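Local coordinates for cyanophycinase-like exopeptidase (actinobacterium SCGC AAA027-L06, PDB 6NQC), which probably hydrolyses peptide bonds as a serine exopeptidase of family S51, the family that includes cyanophycinase and dipeptidase E, at residues Lys239-Lys244 against Glu248-Ala253; Ala222-Ser227 against Gln233-Ala238; Ala155-Leu160 against Val184-His189; Gly24-Val29 against Gly179-Val184; Ile117-Gly122 against Pro135-Ile140. All blocks are in the same frame, centred on the assembly; numbering follows the deposited sequence.

Interaction 1. Residues Lys239-Lys244 against Glu248-Ala253; sequences KVHILK and EQQLTA
Val240 and Leu251 face each other as a hydrogen-bonded antiparallel pair: Val240 N reaches Leu251 O at 2.9 Å and Leu251 N returns to Val240 O. One pair further along, Ile242 N binds Gln249 O at 2.8 Å, whereas the answering bond from Gln249 N to Ile242 O is weak at 3.5 Å. A water donates to Ile242 O and accepts from Gln250 NE2. A second water donates to Leu243 O and, weakly, to Glu248 OE2. The strands form a beta hairpin, with 249-251 at the margin of a four-stranded sheet. On the inner strand, Leu243 and Lys244 both face Leu214 in a classic beta bulge. Apolar contact gathers on the side of Val240, Ile242 and Leu251, where Ile242 CG1 meets Leu251 CD1 at 3.6 Å, the two side chains slanting across each other; Ile257 packs against both. On the reverse side, Gln250 keeps CG beside its backbone N (chi1 -58°), which sets CG 3.6 Å from His241 ND1; the bend at chi2 then turns the amide, its plane 39° from that of the imidazole. The other ring nitrogen, His241 NE2, is hydrogen-bonded to Asp218.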
# COMPACT_ATOMS: atom_id res chain seq x y z
N LYS A 239 -12.87 -10.00 5.21
CA LYS A 239 -12.03 -11.16 4.98
C LYS A 239 -10.89 -10.91 4.00
O LYS A 239 -10.91 -10.01 3.16
CB LYS A 239 -12.87 -12.34 4.46
CG LYS A 239 -14.13 -12.62 5.27
CD LYS A 239 -14.88 -13.84 4.71
CE LYS A 239 -16.32 -13.95 5.23
NZ LYS A 239 -17.30 -14.04 4.10
N VAL A 240 -9.87 -11.74 4.15
CA VAL A 240 -8.81 -11.92 3.18
C VAL A 240 -9.01 -13.29 2.56
O VAL A 240 -9.16 -14.29 3.28
CB VAL A 240 -7.42 -11.83 3.82
CG1 VAL A 240 -6.35 -12.26 2.83
CG2 VAL A 240 -7.18 -10.43 4.33
N HIS A 241 -8.97 -13.35 1.24
CA HIS A 241 -9.20 -14.56 0.48
C HIS A 241 -7.91 -15.04 -0.16
O HIS A 241 -7.26 -14.29 -0.90
CB HIS A 241 -10.27 -14.30 -0.57
CG HIS A 241 -11.46 -13.59 -0.02
ND1 HIS A 241 -12.62 -14.24 0.32
CD2 HIS A 241 -11.65 -12.28 0.28
CE1 HIS A 241 -13.49 -13.37 0.79
NE2 HIS A 241 -12.93 -12.17 0.77
N ILE A 242 -7.54 -16.27 0.16
CA ILE A 242 -6.42 -16.92 -0.54
C ILE A 242 -6.96 -17.53 -1.81
O ILE A 242 -7.79 -18.43 -1.77
CB ILE A 242 -5.76 -17.97 0.36
CG1 ILE A 242 -5.47 -17.39 1.73
CG2 ILE A 242 -4.50 -18.52 -0.31
CD1 ILE A 242 -4.81 -15.99 1.69
N LEU A 243 -6.48 -17.06 -2.96
CA LEU A 243 -7.10 -17.43 -4.23
C LEU A 243 -6.29 -18.40 -5.07
O LEU A 243 -6.87 -19.29 -5.70
CB LEU A 243 -7.38 -16.17 -5.08
CG LEU A 243 -8.26 -15.13 -4.40
CD1 LEU A 243 -8.39 -13.92 -5.25
CD2 LEU A 243 -9.63 -15.69 -4.08
N LYS A 244 -4.97 -18.22 -5.12
CA LYS A 244 -4.11 -19.01 -6.00
C LYS A 244 -2.73 -19.08 -5.37
O LYS A 244 -2.30 -18.14 -4.68
CB LYS A 244 -4.02 -18.39 -7.40
CG LYS A 244 -3.19 -19.19 -8.35
CD LYS A 244 -3.43 -18.78 -9.78
CE LYS A 244 -2.37 -17.82 -10.24
NZ LYS A 244 -2.97 -16.67 -10.93
N GLU A 248 -7.27 -22.61 -1.31
CA GLU A 248 -8.30 -21.60 -1.15
C GLU A 248 -8.76 -21.58 0.30
O GLU A 248 -8.99 -22.63 0.92
CB GLU A 248 -9.48 -21.87 -2.09
CG GLU A 248 -9.15 -21.64 -3.55
CD GLU A 248 -10.28 -22.05 -4.52
OE1 GLU A 248 -11.41 -22.36 -4.06
OE2 GLU A 248 -10.03 -22.04 -5.74
N GLN A 249 -8.89 -20.39 0.85
CA GLN A 249 -9.10 -20.18 2.28
C GLN A 249 -9.63 -18.75 2.45
O GLN A 249 -9.27 -17.85 1.68
CB GLN A 249 -7.77 -20.35 3.05
CG GLN A 249 -7.86 -20.22 4.54
CD GLN A 249 -6.51 -20.35 5.22
OE1 GLN A 249 -5.49 -20.62 4.57
NE2 GLN A 249 -6.49 -20.17 6.52
N GLN A 250 -10.46 -18.55 3.47
CA GLN A 250 -10.90 -17.21 3.87
C GLN A 250 -10.49 -16.99 5.31
O GLN A 250 -10.67 -17.87 6.16
CB GLN A 250 -12.41 -17.02 3.67
CG GLN A 250 -12.90 -17.24 2.22
CD GLN A 250 -12.93 -18.74 1.83
OE1 GLN A 250 -13.48 -19.57 2.57
NE2 GLN A 250 -12.32 -19.08 0.67
N LEU A 251 -9.89 -15.85 5.57
CA LEU A 251 -9.38 -15.47 6.87
C LEU A 251 -10.04 -14.18 7.34
O LEU A 251 -10.21 -13.24 6.55
CB LEU A 251 -7.86 -15.25 6.82
CG LEU A 251 -7.05 -16.47 6.38
CD1 LEU A 251 -6.93 -16.54 4.88
CD2 LEU A 251 -5.67 -16.47 6.99
N THR A 252 -10.34 -14.13 8.64
CA THR A 252 -10.88 -12.95 9.27
C THR A 252 -9.87 -12.36 10.23
O THR A 252 -8.78 -12.93 10.46
CB THR A 252 -12.20 -13.27 10.00
OG1 THR A 252 -11.94 -14.26 11.02
CG2 THR A 252 -13.23 -13.78 9.01
N ALA A 253 -10.29 -11.25 10.86
CA ALA A 253 -9.46 -10.50 11.79
C ALA A 253 -8.90 -11.41 12.87
O ALA A 253 -9.61 -12.19 13.50
CB ALA A 253 -10.27 -9.36 12.43
O HOH W 1 -10.70 -18.20 -1.43
O HOH W 2 -9.49 -19.29 -6.10

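Interaction 2. Residues Ala222-Ser227 against Gln233-Ala238; sequences ALVKRS and QVVGDA
Leu223 and Val234 form the non-hydrogen-bonded pair at the middle of this antiparallel ladder, and their side chains meet through single methyl groups. Leu223 holds CG opposite its own backbone N (chi1 -166°), and the next torsion turns CD1 back toward the partner strand. There CD1 lies 3.6 Å from Val234 CG2 and equally close to the carbonyl group of Gln233, so one methyl touches both side chain and backbone. The reverse face carries Ala222, Val224, Gln233 and Val235. Val224 places CG1 between its backbone N and carbonyl carbon (chi1 63°), the crowded position for a valine methyl. That choice directs CG1 to 3.4 Å from Gln233 O and, diagonally, to 4.1 Å from Val235 CG2. The other methyl, Val224 CG2, rests 4.0 Å above the guanidinium plane of Arg226, displaced toward its rim, while Arg226 NH1 forms a salt bridge with Asp48.

Four backbone bonds tie the flanking pairs, Ala222 with Val235 and Val224 with Gln233. Val235 N approaches Ala222 O at 2.8 Å, and Gln233 N reaches Val224 O at 2.7 Å. The N-to-C directions of the two short strands differ by 137°.

Within the large mixed sheet, strand 221-225 of this hairpin pairs with strand 26-29, and strand 232-236 pairs on its other side with strand 256-257. Phe41 of helix 39-51 packs against Ala222, Val224 and Val235, covering their side of the hairpin.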
# COMPACT_ATOMS: atom_id res chain seq x y z
N ALA A 222 -7.42 -5.39 6.02
CA ALA A 222 -6.01 -5.29 5.72
C ALA A 222 -5.31 -6.58 6.13
O ALA A 222 -5.81 -7.38 6.92
CB ALA A 222 -5.35 -4.07 6.43
N LEU A 223 -4.15 -6.76 5.54
CA LEU A 223 -3.20 -7.81 5.89
C LEU A 223 -1.88 -7.12 6.19
O LEU A 223 -1.43 -6.27 5.41
CB LEU A 223 -3.07 -8.81 4.75
CG LEU A 223 -2.37 -10.14 5.05
CD1 LEU A 223 -3.27 -10.99 5.96
CD2 LEU A 223 -2.08 -10.86 3.74
N VAL A 224 -1.25 -7.47 7.31
CA VAL A 224 -0.05 -6.81 7.75
C VAL A 224 1.00 -7.84 8.12
O VAL A 224 0.70 -8.85 8.76
CB VAL A 224 -0.31 -5.87 8.95
CG1 VAL A 224 -0.80 -6.68 10.14
CG2 VAL A 224 0.94 -5.10 9.30
N LYS A 225 2.23 -7.57 7.71
CA LYS A 225 3.39 -8.33 8.18
C LYS A 225 4.16 -7.37 9.09
O LYS A 225 4.77 -6.42 8.62
CB LYS A 225 4.29 -8.83 7.05
CG LYS A 225 5.55 -9.59 7.58
CD LYS A 225 6.57 -9.87 6.50
CE LYS A 225 6.18 -11.02 5.60
NZ LYS A 225 7.22 -11.29 4.52
N ARG A 226 4.12 -7.62 10.40
CA ARG A 226 4.73 -6.67 11.32
C ARG A 226 6.25 -6.78 11.31
O ARG A 226 6.82 -7.85 11.10
CB ARG A 226 4.18 -6.90 12.73
CG ARG A 226 2.70 -6.80 12.86
CD ARG A 226 2.29 -5.43 13.25
NE ARG A 226 0.83 -5.33 13.34
CZ ARG A 226 0.17 -4.17 13.28
NH1 ARG A 226 0.88 -3.05 13.19
NH2 ARG A 226 -1.16 -4.14 13.35
N SER A 227 6.91 -5.63 11.49
CA SER A 227 8.35 -5.58 11.66
C SER A 227 8.79 -6.59 12.71
O SER A 227 8.21 -6.67 13.78
CB SER A 227 8.78 -4.18 12.09
OG SER A 227 10.19 -4.09 12.03
N GLN A 233 -0.91 -11.03 9.15
CA GLN A 233 -2.07 -11.07 10.02
C GLN A 233 -3.17 -10.17 9.48
O GLN A 233 -2.90 -9.08 8.95
CB GLN A 233 -1.69 -10.65 11.43
CG GLN A 233 -2.66 -11.16 12.49
CD GLN A 233 -2.29 -10.69 13.87
OE1 GLN A 233 -1.11 -10.51 14.19
NE2 GLN A 233 -3.30 -10.47 14.69
N VAL A 234 -4.39 -10.67 9.56
CA VAL A 234 -5.57 -10.00 9.03
C VAL A 234 -6.04 -9.00 10.08
O VAL A 234 -6.00 -9.30 11.28
CB VAL A 234 -6.69 -11.01 8.72
CG1 VAL A 234 -7.96 -10.27 8.22
CG2 VAL A 234 -6.25 -12.04 7.73
N VAL A 235 -6.47 -7.83 9.61
CA VAL A 235 -6.98 -6.76 10.46
C VAL A 235 -8.22 -6.17 9.80
O VAL A 235 -8.32 -6.10 8.56
CB VAL A 235 -5.91 -5.67 10.69
CG1 VAL A 235 -6.48 -4.52 11.51
CG2 VAL A 235 -4.66 -6.24 11.36
N GLY A 236 -9.16 -5.74 10.62
CA GLY A 236 -10.29 -4.98 10.13
C GLY A 236 -11.59 -5.75 10.04
O GLY A 236 -11.83 -6.75 10.71
N ASP A 237 -12.46 -5.26 9.17
CA ASP A 237 -13.88 -5.56 9.23
C ASP A 237 -14.31 -6.81 8.48
O ASP A 237 -15.32 -7.41 8.86
CB ASP A 237 -14.66 -4.35 8.68
CG ASP A 237 -14.77 -3.20 9.72
OD1 ASP A 237 -14.29 -3.36 10.86
OD2 ASP A 237 -15.32 -2.14 9.37
N ALA A 238 -13.57 -7.26 7.45
CA ALA A 238 -14.03 -8.41 6.68
C ALA A 238 -12.93 -9.44 6.42
O ALA A 238 -12.15 -9.76 7.33
CB ALA A 238 -14.66 -7.93 5.36

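Interaction 3. Residues Ala155-Leu160 against Val184-His189; sequences AGAMVL and VRVIPH
Met158 lays its CG and SD over the ring edge formed by CG and CD of Pro188, the two side chains crossing at about a right angle. The helix bearing it, 155-158, begins just after Ser154 in a GxSxG sequence consistent with a nucleophile elbow, while Pro188 precedes His189, which probably belongs to a Ser-His-Glu triad with Ser154 and Glu219. The contact joins the helix that directly follows the presumed nucleophile to the segment that ends in the presumed catalytic histidine. With CG anti to the carbonyl carbon (chi1 -64°), Met158 brings CG to 3.6 Å from Pro188 CD and 3.7 Å from Val186 O; its sulfur is 3.7 Å from Pro188 CG. An alanine here would remove the CG and SD contact with the Pro188 ring and would probably open a gap beside it. Next to this pair, Ala157 CB points toward the strand and meets Val186 CG1 at 4.2 Å. Val186 also packs against Leu28 of the central sheet and Ile215 of its own. No hydrogen bond joins the segments directly; one water links them, donating to Ala157 O at 3.0 Å and accepting from Val186 N at 2.9 Å.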
# COMPACT_ATOMS: atom_id res chain seq x y z
N ALA A 155 -5.32 0.74 -5.04
CA ALA A 155 -4.26 0.89 -6.03
C ALA A 155 -2.90 0.83 -5.36
O ALA A 155 -1.92 0.35 -5.95
CB ALA A 155 -4.38 2.19 -6.81
N GLY A 156 -2.79 1.40 -4.15
CA GLY A 156 -1.52 1.44 -3.46
C GLY A 156 -1.02 0.09 -3.03
O GLY A 156 0.19 -0.13 -2.91
N ALA A 157 -1.93 -0.83 -2.78
CA ALA A 157 -1.55 -2.21 -2.52
C ALA A 157 -1.19 -2.94 -3.82
O ALA A 157 -0.27 -3.76 -3.84
CB ALA A 157 -2.68 -2.92 -1.79
N MET A 158 -1.90 -2.66 -4.92
CA MET A 158 -1.64 -3.38 -6.17
C MET A 158 -0.23 -3.12 -6.69
O MET A 158 0.41 -4.01 -7.27
CB MET A 158 -2.68 -2.98 -7.23
CG MET A 158 -4.11 -3.38 -6.84
SD MET A 158 -5.39 -2.77 -7.95
CE MET A 158 -4.94 -3.63 -9.48
N VAL A 159 0.28 -1.90 -6.49
CA VAL A 159 1.55 -1.58 -7.13
C VAL A 159 2.75 -2.14 -6.37
O VAL A 159 3.88 -2.03 -6.84
CB VAL A 159 1.76 -0.07 -7.29
CG1 VAL A 159 0.68 0.56 -8.17
CG2 VAL A 159 1.77 0.60 -5.92
N LEU A 160 2.53 -2.76 -5.21
CA LEU A 160 3.64 -3.33 -4.45
C LEU A 160 4.12 -4.67 -5.02
O LEU A 160 5.25 -5.08 -4.70
CB LEU A 160 3.22 -3.48 -2.97
CG LEU A 160 2.74 -2.18 -2.31
CD1 LEU A 160 2.35 -2.37 -0.87
CD2 LEU A 160 3.81 -1.10 -2.47
N VAL A 184 3.57 -12.31 -3.98
CA VAL A 184 2.18 -12.10 -3.63
C VAL A 184 1.65 -10.93 -4.46
O VAL A 184 2.36 -9.95 -4.69
CB VAL A 184 2.01 -11.82 -2.12
CG1 VAL A 184 0.55 -11.58 -1.84
CG2 VAL A 184 2.57 -12.97 -1.31
N ARG A 185 0.42 -11.07 -4.92
CA ARG A 185 -0.33 -9.98 -5.54
C ARG A 185 -1.71 -9.89 -4.91
O ARG A 185 -2.31 -10.90 -4.54
CB ARG A 185 -0.44 -10.19 -7.03
CG ARG A 185 -1.31 -9.15 -7.73
CD ARG A 185 -1.17 -9.33 -9.26
NE ARG A 185 -1.88 -10.46 -9.84
CZ ARG A 185 -3.16 -10.49 -10.19
NH1 ARG A 185 -3.97 -9.46 -9.96
NH2 ARG A 185 -3.65 -11.58 -10.72
N VAL A 186 -2.24 -8.66 -4.86
CA VAL A 186 -3.45 -8.33 -4.14
C VAL A 186 -4.52 -7.84 -5.11
O VAL A 186 -4.28 -6.93 -5.92
CB VAL A 186 -3.20 -7.22 -3.09
CG1 VAL A 186 -4.52 -6.63 -2.56
CG2 VAL A 186 -2.29 -7.74 -2.00
N ILE A 187 -5.74 -8.36 -4.94
CA ILE A 187 -6.94 -7.78 -5.51
C ILE A 187 -7.68 -7.05 -4.38
O ILE A 187 -8.14 -7.72 -3.45
CB ILE A 187 -7.83 -8.85 -6.16
CG1 ILE A 187 -7.03 -9.53 -7.27
CG2 ILE A 187 -9.05 -8.19 -6.73
CD1 ILE A 187 -7.65 -10.80 -7.81
N PRO A 188 -7.76 -5.73 -4.42
CA PRO A 188 -8.44 -4.99 -3.34
C PRO A 188 -9.94 -4.94 -3.58
O PRO A 188 -10.42 -5.49 -4.54
CB PRO A 188 -7.83 -3.59 -3.45
CG PRO A 188 -7.45 -3.45 -4.93
CD PRO A 188 -7.12 -4.85 -5.41
N HIS A 189 -10.66 -4.25 -2.68
CA HIS A 189 -12.11 -4.06 -2.84
C HIS A 189 -12.74 -5.40 -3.22
O HIS A 189 -13.61 -5.44 -4.12
CB HIS A 189 -12.44 -3.05 -3.95
CG HIS A 189 -11.97 -1.65 -3.68
ND1 HIS A 189 -12.68 -0.76 -2.91
CD2 HIS A 189 -10.90 -0.98 -4.14
CE1 HIS A 189 -12.04 0.39 -2.86
NE2 HIS A 189 -10.94 0.28 -3.59
O HOH W 3 -0.40 -6.39 -5.17

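Interaction 4. Residues Gly24-Val29 against Gly179-Val184; sequences GSLGLV and GIIENV
Strand 26-29 and the irregular segment 179-184 stand well apart, their nearest CA atoms, those of Leu26 and Ile181, 9.2 Å from each other, so that side chains alone bridge the space and no hydrogen bond crosses it. Leu26 does most of the bridging. With CG opposite its backbone N (chi1 -168°), it extends toward the loop and divides its two methyls between neighbouring isoleucines: CD1 meets Ile180 CD1 at 4.0 Å, and CD2 presses on Ile181 CG2 at 3.5 Å, tighter than usual for two carbons. In both pairs the side chains slant across one another. Ile181 sets CG1 between its backbone N and carbonyl carbon (chi1 50°), a less roomy choice that separates its branches and presents CG2 to Leu26, while CD1 at the end of the other branch lies 4.3 Å from Leu28 CD2. One isoleucine therefore spans both inward-facing leucines of the strand, whose alternate residue, Gly27, lies between them.

The apolar cluster continues outward: Ile180 also touches Trp137 and Trp144 of helix 135-145, and Trp232 of strand 232-236, the next strand but one, packs on Leu26 and Leu28. Strand 26-29 lies in the middle of the large mixed sheet, between parallel strand 149-153 and antiparallel strand 221-225. Here a connecting loop, together with helix 135-145, contributes to the hydrophobic core over one face of the central sheet of this alpha/beta fold.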
# COMPACT_ATOMS: atom_id res chain seq x y z
N GLY A 24 10.66 -2.73 8.01
CA GLY A 24 9.48 -2.18 8.62
C GLY A 24 8.22 -3.00 8.34
O GLY A 24 8.16 -3.89 7.48
N SER A 25 7.18 -2.66 9.07
CA SER A 25 5.89 -3.30 8.85
C SER A 25 5.37 -2.96 7.45
O SER A 25 5.57 -1.85 6.94
CB SER A 25 4.87 -2.84 9.88
OG SER A 25 5.30 -3.25 11.18
N LEU A 26 4.68 -3.92 6.85
CA LEU A 26 4.13 -3.81 5.51
C LEU A 26 2.63 -4.07 5.58
O LEU A 26 2.21 -5.18 5.94
CB LEU A 26 4.81 -4.79 4.56
CG LEU A 26 4.52 -4.59 3.06
CD1 LEU A 26 4.86 -3.21 2.62
CD2 LEU A 26 5.36 -5.62 2.32
N GLY A 27 1.83 -3.08 5.19
CA GLY A 27 0.39 -3.17 5.21
C GLY A 27 -0.22 -3.18 3.82
O GLY A 27 0.06 -2.32 2.99
N LEU A 28 -1.09 -4.15 3.59
CA LEU A 28 -1.90 -4.25 2.37
C LEU A 28 -3.36 -4.03 2.73
O LEU A 28 -3.95 -4.82 3.48
CB LEU A 28 -1.71 -5.63 1.72
CG LEU A 28 -0.27 -6.13 1.65
CD1 LEU A 28 -0.20 -7.56 1.17
CD2 LEU A 28 0.52 -5.21 0.74
N VAL A 29 -3.96 -2.95 2.21
CA VAL A 29 -5.30 -2.53 2.62
C VAL A 29 -6.25 -2.62 1.43
O VAL A 29 -5.95 -2.13 0.35
CB VAL A 29 -5.27 -1.11 3.19
CG1 VAL A 29 -6.62 -0.67 3.70
CG2 VAL A 29 -4.24 -1.06 4.39
N GLY A 179 7.46 -4.21 -6.92
CA GLY A 179 8.02 -5.53 -6.72
C GLY A 179 8.62 -5.79 -5.34
O GLY A 179 9.55 -6.57 -5.23
N ILE A 180 8.08 -5.21 -4.30
CA ILE A 180 8.60 -5.48 -2.97
C ILE A 180 7.91 -6.62 -2.23
O ILE A 180 8.45 -7.11 -1.23
CB ILE A 180 8.55 -4.21 -2.11
CG1 ILE A 180 7.13 -3.71 -1.99
CG2 ILE A 180 9.52 -3.19 -2.70
CD1 ILE A 180 6.96 -2.82 -0.81
N ILE A 181 6.70 -7.00 -2.62
CA ILE A 181 6.20 -8.32 -2.28
C ILE A 181 6.44 -9.17 -3.53
O ILE A 181 5.78 -9.00 -4.56
CB ILE A 181 4.75 -8.30 -1.82
CG1 ILE A 181 3.83 -7.54 -2.78
CG2 ILE A 181 4.64 -7.59 -0.47
CD1 ILE A 181 2.41 -7.52 -2.34
N GLU A 182 7.44 -10.03 -3.47
CA GLU A 182 7.89 -10.65 -4.71
C GLU A 182 6.96 -11.75 -5.17
O GLU A 182 6.85 -12.01 -6.39
CB GLU A 182 9.31 -11.21 -4.53
CG GLU A 182 10.41 -10.30 -5.11
CD GLU A 182 11.83 -10.74 -4.75
OE1 GLU A 182 12.08 -11.97 -4.66
OE2 GLU A 182 12.70 -9.85 -4.56
N ASN A 183 6.30 -12.45 -4.24
CA ASN A 183 5.52 -13.63 -4.60
C ASN A 183 4.04 -13.50 -4.28
O ASN A 183 3.32 -14.50 -4.33
CB ASN A 183 6.10 -14.87 -3.89
CG ASN A 183 5.91 -14.84 -2.41
OD1 ASN A 183 5.97 -13.79 -1.77
ND2 ASN A 183 5.68 -16.01 -1.83
N VAL A 184 3.57 -12.31 -3.98
CA VAL A 184 2.18 -12.10 -3.63
C VAL A 184 1.65 -10.93 -4.46
O VAL A 184 2.36 -9.95 -4.69
CB VAL A 184 2.01 -11.82 -2.12
CG1 VAL A 184 0.55 -11.58 -1.84
CG2 VAL A 184 2.57 -12.97 -1.31

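Interaction 5. Residues Ile117-Gly122 against Pro135-Ile140; sequences IYFSGG and PLWQGI
Ile140 holds CG2 anti to its backbone N and CG1 anti to its carbonyl carbon (chi1 -62°), and this splits its branches between two partners on the strand. CG2 meets Ile117 CD1 at 3.9 Å, while CD1 reaches Phe119 CZ at 4.0 Å, the latter two side chains approaching from opposite directions. Trp137, one turn earlier, swings its indole out with CG anti to the backbone N (chi1 165°) and brings CZ3 to 4.0 Å from the same Phe119 CZ. Each ring meets the other at its edge, near its plane, so the contact is made by ring margins. This is a helix laid on a parallel sheet: helix 135-145 packs against strand 116-119, and the following strand, 149-153, pairs with that strand in parallel, as in a beta-alpha-beta crossover whose connection also includes helix 124-131. An alanine in place of Ile140 would lose both branches and is likely to open a gap between the helix and the side chains of Ile117 and Phe119. Leu150 and Ile61 also pack on Ile140. Phe178 stacks on the Trp137 ring, and Phe119 also touches the presumed nucleophile elbow.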
# COMPACT_ATOMS: atom_id res chain seq x y z
N ILE A 117 4.86 5.44 5.73
CA ILE A 117 4.64 5.97 4.39
C ILE A 117 3.44 5.22 3.83
O ILE A 117 3.41 3.99 3.90
CB ILE A 117 5.89 5.82 3.52
CG1 ILE A 117 7.04 6.60 4.14
CG2 ILE A 117 5.63 6.27 2.12
CD1 ILE A 117 8.38 6.28 3.47
N TYR A 118 2.43 5.96 3.36
CA TYR A 118 1.14 5.41 2.94
C TYR A 118 0.84 5.81 1.50
O TYR A 118 0.84 7.00 1.18
CB TYR A 118 0.02 5.92 3.87
CG TYR A 118 -1.18 5.03 3.93
CD1 TYR A 118 -2.10 5.00 2.87
CD2 TYR A 118 -1.40 4.18 5.02
CE1 TYR A 118 -3.20 4.18 2.92
CE2 TYR A 118 -2.49 3.34 5.05
CZ TYR A 118 -3.39 3.36 3.98
OH TYR A 118 -4.51 2.55 3.96
N PHE A 119 0.62 4.81 0.61
CA PHE A 119 0.10 5.08 -0.73
C PHE A 119 -1.42 4.99 -0.69
O PHE A 119 -1.97 3.91 -0.46
CB PHE A 119 0.64 4.08 -1.76
CG PHE A 119 2.10 4.16 -1.99
CD1 PHE A 119 2.67 5.31 -2.51
CD2 PHE A 119 2.92 3.08 -1.72
CE1 PHE A 119 4.05 5.38 -2.74
CE2 PHE A 119 4.29 3.15 -1.93
CZ PHE A 119 4.86 4.31 -2.43
N SER A 120 -2.12 6.10 -0.92
CA SER A 120 -3.57 6.04 -1.00
C SER A 120 -4.02 5.63 -2.41
O SER A 120 -3.20 5.42 -3.32
CB SER A 120 -4.20 7.37 -0.58
OG SER A 120 -3.58 8.46 -1.24
N GLY A 121 -5.33 5.49 -2.56
CA GLY A 121 -5.92 4.88 -3.73
C GLY A 121 -6.01 5.82 -4.94
O GLY A 121 -5.73 7.02 -4.88
N GLY A 122 -6.38 5.23 -6.07
CA GLY A 122 -6.47 5.89 -7.34
C GLY A 122 -6.20 4.91 -8.48
O GLY A 122 -6.77 3.83 -8.54
N PRO A 135 14.09 8.56 -7.73
CA PRO A 135 14.78 8.78 -6.46
C PRO A 135 13.82 8.74 -5.29
O PRO A 135 14.18 8.24 -4.22
CB PRO A 135 15.44 10.15 -6.65
CG PRO A 135 14.91 10.73 -7.89
CD PRO A 135 14.35 9.63 -8.72
N LEU A 136 12.59 9.21 -5.46
CA LEU A 136 11.62 9.18 -4.36
C LEU A 136 11.30 7.74 -3.95
O LEU A 136 11.26 7.41 -2.75
CB LEU A 136 10.35 9.92 -4.77
CG LEU A 136 9.31 10.00 -3.64
CD1 LEU A 136 9.71 11.10 -2.69
CD2 LEU A 136 7.93 10.22 -4.19
N TRP A 137 11.08 6.87 -4.92
CA TRP A 137 10.82 5.47 -4.60
C TRP A 137 12.03 4.85 -3.89
O TRP A 137 11.88 4.11 -2.93
CB TRP A 137 10.47 4.67 -5.87
CG TRP A 137 10.58 3.25 -5.52
CD1 TRP A 137 11.56 2.38 -5.88
CD2 TRP A 137 9.73 2.54 -4.62
NE1 TRP A 137 11.38 1.17 -5.25
CE2 TRP A 137 10.25 1.23 -4.48
CE3 TRP A 137 8.59 2.88 -3.89
CZ2 TRP A 137 9.67 0.28 -3.66
CZ3 TRP A 137 8.00 1.93 -3.09
CH2 TRP A 137 8.54 0.64 -2.98
N GLN A 138 13.25 5.14 -4.36
CA GLN A 138 14.42 4.58 -3.70
C GLN A 138 14.48 5.04 -2.24
O GLN A 138 14.80 4.25 -1.34
CB GLN A 138 15.68 4.94 -4.48
CG GLN A 138 16.91 4.15 -4.10
CD GLN A 138 16.68 2.65 -4.14
OE1 GLN A 138 15.86 2.16 -4.92
NE2 GLN A 138 17.38 1.91 -3.29
N GLY A 139 14.17 6.32 -1.98
CA GLY A 139 14.05 6.79 -0.60
C GLY A 139 13.01 6.04 0.22
O GLY A 139 13.27 5.64 1.37
N ILE A 140 11.82 5.85 -0.33
CA ILE A 140 10.78 5.10 0.36
C ILE A 140 11.24 3.68 0.67
O ILE A 140 11.03 3.16 1.77
CB ILE A 140 9.48 5.11 -0.47
CG1 ILE A 140 8.99 6.54 -0.65
CG2 ILE A 140 8.41 4.20 0.18
CD1 ILE A 140 7.96 6.70 -1.73

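How the interactions relate
Interactions 2, 4 and 5 reach the large mixed sheet, and interactions 1 and 3 the four-stranded one. Interaction 3 includes the presumed catalytic His189 and begins directly after Ser154; its centre is about 9 Å from that of interaction 4, with which it shares Val184 and probably a hydrogen bond, Ile181 N being 3.2 Å from Leu160 O. Interaction 5 meets interaction 3 where Phe119 CB lies 3.8 Å from Gly156 CA, and touches interaction 4 through Trp137 and Ile180. Leu28 N, 2.8 Å from Leu223 O, links interactions 4 and 2. The hairpins of interactions 2 and 1 follow in series and pack through Val234. Interactions 1 and 5 are farthest apart, centres about 27 Å.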